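Local coordinates for fiber (Human adenovirus 26, PDB 6FJN), which forms the trimeric receptor-binding spike of the virion, whose C-terminal knob domain probably attaches the virus to host-cell receptors, at residues N118-V128 and V138-Q146. Numbering follows the deposited sequence.
Sequences NYSRTKIISNV and VIITIAFNQ
I124, V128 and I140 carry much of this antiparallel beta hairpin, all three projecting to the face shared with S126, V138 and I142. I124 forms a hydrogen-bonded pair with I142: each N–H reaches the other's carbonyl, I124 N to I142 O and I142 N to I124 O both spanning 2.8 Å. With chi1 at -59°, CG1 of I124 is swung opposite its own carbonyl carbon, and the chain runs out until CD1 meets the edge of the F144 ring, 3.7 Å from CE2. V128 with V138 and S126 with I140 repeat the doubly bonded pairing. CG1 of V128 rests 4.0 Å from CG2 of I140; the same I140 methyl comes within 3.6 Å of S126 O. On the reverse face, I125 runs alongside I139 and T141, its CG2 3.7 Å from CG2 of I139. Where strand 137-144 ends, F144 N donates to O of T122, just ahead of strand 123-129; beyond it Q146 folds back at chi2 (-52°). That bend lets NE2 bond F144 O at 2.8 Å, while OE1 takes ND2 of N118 in its carbonyl plane, on a lone pair, with the two amides turned 59° apart. P109 O accepts from both amide nitrogens. Strand 123-129 is outermost in its four-stranded sheet within this chain; strand 137-144 continues to strand 154-161, and I124 and I142 pack on F178 of strand 176-181 in the facing sheet.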
loop_
_atom_site.group_PDB
_atom_site.type_symbol
_atom_site.label_atom_id
_atom_site.label_comp_id
_atom_site.label_asym_id
_atom_site.label_seq_id
_atom_site.Cartn_x
_atom_site.Cartn_y
_atom_site.Cartn_z
ATOM N N ASN A 118 -10.754 -21.389 0.891
ATOM C CA ASN A 118 -10.012 -20.706 -0.137
ATOM C C ASN A 118 -8.823 -20.100 0.583
ATOM O O ASN A 118 -8.694 -20.003 1.819
ATOM C CB ASN A 118 -10.745 -19.728 -1.137
ATOM C CG ASN A 118 -10.148 -19.799 -2.599
ATOM O OD1 ASN A 118 -9.052 -20.346 -2.798
ATOM N ND2 ASN A 118 -10.867 -19.233 -3.611
ATOM N N TYR A 119 -7.909 -19.874 -0.274
ATOM C CA TYR A 119 -6.679 -19.319 0.119
ATOM C C TYR A 119 -6.828 -17.913 0.656
ATOM O O TYR A 119 -7.489 -17.096 0.027
ATOM C CB TYR A 119 -5.852 -19.327 -1.161
ATOM C CG TYR A 119 -5.576 -20.744 -1.601
ATOM C CD1 TYR A 119 -4.856 -21.564 -0.776
ATOM C CD2 TYR A 119 -6.106 -21.333 -2.795
ATOM C CE1 TYR A 119 -4.573 -22.885 -1.089
ATOM C CE2 TYR A 119 -5.828 -22.670 -3.117
ATOM C CZ TYR A 119 -5.056 -23.416 -2.246
ATOM O OH TYR A 119 -4.765 -24.736 -2.515
ATOM N N SER A 120 -6.178 -17.606 1.783
ATOM C CA SER A 120 -6.297 -16.267 2.358
ATOM C C SER A 120 -5.725 -15.181 1.449
ATOM O O SER A 120 -6.105 -14.044 1.602
ATOM C CB SER A 120 -5.655 -16.222 3.739
ATOM O OG SER A 120 -6.234 -17.173 4.603
ATOM N N ARG A 121 -4.820 -15.559 0.537
ATOM C CA ARG A 121 -4.244 -14.553 -0.346
ATOM C C ARG A 121 -5.275 -13.924 -1.284
ATOM O O ARG A 121 -5.018 -12.862 -1.858
ATOM C CB ARG A 121 -3.095 -15.128 -1.167
ATOM C CG ARG A 121 -3.513 -16.109 -2.262
ATOM C CD ARG A 121 -2.311 -16.709 -2.956
ATOM N NE ARG A 121 -2.754 -17.563 -4.043
ATOM C CZ ARG A 121 -2.025 -18.418 -4.700
ATOM N NH1 ARG A 121 -0.710 -18.563 -4.514
ATOM N NH2 ARG A 121 -2.637 -19.180 -5.602
ATOM N N THR A 122 -6.453 -14.522 -1.416
ATOM C CA THR A 122 -7.563 -13.938 -2.183
ATOM C C THR A 122 -8.159 -12.705 -1.551
ATOM O O THR A 122 -9.002 -12.077 -2.208
ATOM C CB THR A 122 -8.661 -14.975 -2.442
ATOM O OG1 THR A 122 -9.279 -15.349 -1.220
ATOM C CG2 THR A 122 -8.163 -16.196 -3.202
ATOM N N LYS A 123 -7.742 -12.359 -0.340
ATOM C CA LYS A 123 -8.247 -11.182 0.340
ATOM C C LYS A 123 -7.090 -10.295 0.778
ATOM O O LYS A 123 -5.980 -10.751 1.053
ATOM C CB LYS A 123 -9.105 -11.557 1.543
ATOM C CG LYS A 123 -10.428 -12.146 1.125
ATOM C CD LYS A 123 -11.277 -12.592 2.278
ATOM C CE LYS A 123 -12.650 -13.077 1.868
ATOM N NZ LYS A 123 -13.491 -13.460 3.041
ATOM N N ILE A 124 -7.431 -9.011 0.899
ATOM C CA ILE A 124 -6.654 -7.985 1.588
ATOM C C ILE A 124 -7.512 -7.488 2.727
ATOM O O ILE A 124 -8.691 -7.161 2.485
ATOM C CB ILE A 124 -6.299 -6.805 0.669
ATOM C CG1 ILE A 124 -5.507 -7.268 -0.528
ATOM C CG2 ILE A 124 -5.618 -5.707 1.447
ATOM C CD1 ILE A 124 -5.596 -6.242 -1.641
ATOM N N ILE A 125 -6.995 -7.436 3.961
ATOM C CA ILE A 125 -7.759 -6.894 5.068
ATOM C C ILE A 125 -6.920 -5.829 5.724
ATOM O O ILE A 125 -5.714 -6.068 6.043
ATOM C CB ILE A 125 -8.142 -7.985 6.074
ATOM C CG1 ILE A 125 -9.149 -8.954 5.422
ATOM C CG2 ILE A 125 -8.768 -7.389 7.332
ATOM C CD1 ILE A 125 -9.476 -10.182 6.224
ATOM N N SER A 126 -7.489 -4.665 5.954
ATOM C CA SER A 126 -6.778 -3.581 6.652
ATOM C C SER A 126 -7.793 -2.680 7.290
ATOM O O SER A 126 -9.006 -3.016 7.356
ATOM C CB SER A 126 -5.871 -2.853 5.667
ATOM O OG SER A 126 -4.971 -1.981 6.337
ATOM N N ASN A 127 -7.360 -1.531 7.815
ATOM C CA ASN A 127 -8.254 -0.524 8.337
ATOM C C ASN A 127 -8.226 0.742 7.514
ATOM O O ASN A 127 -7.140 1.166 7.062
ATOM C CB ASN A 127 -7.873 -0.137 9.767
ATOM C CG ASN A 127 -8.206 -1.255 10.741
ATOM O OD1 ASN A 127 -9.345 -1.432 11.026
ATOM N ND2 ASN A 127 -7.290 -2.180 10.976
ATOM N N VAL A 128 -9.395 1.339 7.349
ATOM C CA VAL A 128 -9.573 2.710 6.895
ATOM C C VAL A 128 -10.304 3.440 8.030
ATOM O O VAL A 128 -10.615 2.820 9.056
ATOM C CB VAL A 128 -10.310 2.795 5.554
ATOM C CG1 VAL A 128 -9.476 2.185 4.457
ATOM C CG2 VAL A 128 -11.698 2.138 5.621
ATOM N N VAL A 138 -12.463 1.346 10.539
ATOM C CA VAL A 138 -13.392 0.517 9.795
ATOM C C VAL A 138 -12.537 -0.508 9.091
ATOM O O VAL A 138 -11.568 -0.144 8.400
ATOM C CB VAL A 138 -14.184 1.360 8.798
ATOM C CG1 VAL A 138 -14.997 0.482 7.846
ATOM C CG2 VAL A 138 -15.091 2.354 9.491
ATOM N N ILE A 139 -12.918 -1.774 9.122
ATOM C CA ILE A 139 -12.120 -2.813 8.480
ATOM C C ILE A 139 -12.543 -2.791 7.016
ATOM O O ILE A 139 -13.752 -2.747 6.706
ATOM C CB ILE A 139 -12.398 -4.177 9.132
ATOM C CG1 ILE A 139 -12.246 -4.103 10.667
ATOM C CG2 ILE A 139 -11.525 -5.246 8.550
ATOM C CD1 ILE A 139 -12.851 -5.306 11.349
ATOM N N ILE A 140 -11.568 -2.762 6.154
ATOM C CA ILE A 140 -11.816 -2.979 4.728
ATOM C C ILE A 140 -11.320 -4.382 4.374
ATOM O O ILE A 140 -10.190 -4.760 4.710
ATOM C CB ILE A 140 -11.158 -1.920 3.839
ATOM C CG1 ILE A 140 -11.597 -2.095 2.392
ATOM C CG2 ILE A 140 -9.644 -1.815 3.981
ATOM C CD1 ILE A 140 -11.119 -1.006 1.446
ATOM N N THR A 141 -12.184 -5.146 3.693
ATOM C CA THR A 141 -11.806 -6.448 3.148
ATOM C C THR A 141 -11.990 -6.367 1.645
ATOM O O THR A 141 -13.148 -6.144 1.179
ATOM C CB THR A 141 -12.676 -7.573 3.690
ATOM O OG1 THR A 141 -12.555 -7.630 5.119
ATOM C CG2 THR A 141 -12.214 -8.910 3.132
ATOM N N ILE A 142 -10.930 -6.530 0.885
ATOM C CA ILE A 142 -10.998 -6.600 -0.574
ATOM C C ILE A 142 -10.839 -8.051 -0.950
ATOM O O ILE A 142 -9.881 -8.687 -0.516
ATOM C CB ILE A 142 -9.954 -5.737 -1.252
ATOM C CG1 ILE A 142 -9.964 -4.320 -0.664
ATOM C CG2 ILE A 142 -10.197 -5.724 -2.751
ATOM C CD1 ILE A 142 -8.945 -3.375 -1.255
ATOM N N ALA A 143 -11.755 -8.591 -1.764
ATOM C CA ALA A 143 -11.697 -9.988 -2.162
ATOM C C ALA A 143 -11.701 -10.109 -3.648
ATOM O O ALA A 143 -12.483 -9.431 -4.334
ATOM C CB ALA A 143 -12.856 -10.793 -1.566
ATOM N N PHE A 144 -10.874 -11.019 -4.166
ATOM C CA PHE A 144 -10.707 -11.213 -5.597
ATOM C C PHE A 144 -11.260 -12.549 -6.039
ATOM O O PHE A 144 -10.859 -13.609 -5.530
ATOM C CB PHE A 144 -9.211 -11.143 -5.947
ATOM C CG PHE A 144 -8.611 -9.811 -5.556
ATOM C CD1 PHE A 144 -8.906 -8.659 -6.265
ATOM C CD2 PHE A 144 -7.794 -9.686 -4.462
ATOM C CE1 PHE A 144 -8.438 -7.430 -5.887
ATOM C CE2 PHE A 144 -7.299 -8.432 -4.072
ATOM C CZ PHE A 144 -7.652 -7.322 -4.797
ATOM N N ASN A 145 -12.167 -12.490 -7.029
ATOM C CA ASN A 145 -12.721 -13.672 -7.700
ATOM C C ASN A 145 -13.467 -14.628 -6.791
ATOM O O ASN A 145 -13.600 -15.795 -7.091
ATOM C CB ASN A 145 -11.668 -14.413 -8.532
ATOM C CG ASN A 145 -11.061 -13.574 -9.615
ATOM O OD1 ASN A 145 -9.881 -13.878 -10.036
ATOM N ND2 ASN A 145 -11.726 -12.590 -10.107
ATOM N N GLN A 146 -13.995 -14.111 -5.677
ATOM C CA GLN A 146 -14.713 -14.967 -4.735
ATOM C C GLN A 146 -16.211 -14.992 -4.958
ATOM O O GLN A 146 -16.901 -15.785 -4.324
ATOM C CB GLN A 146 -14.365 -14.612 -3.285
ATOM C CG GLN A 146 -12.861 -14.737 -3.006
ATOM C CD GLN A 146 -12.337 -16.087 -3.428
ATOM O OE1 GLN A 146 -12.752 -17.125 -2.872
ATOM N NE2 GLN A 146 -11.562 -16.134 -4.470
#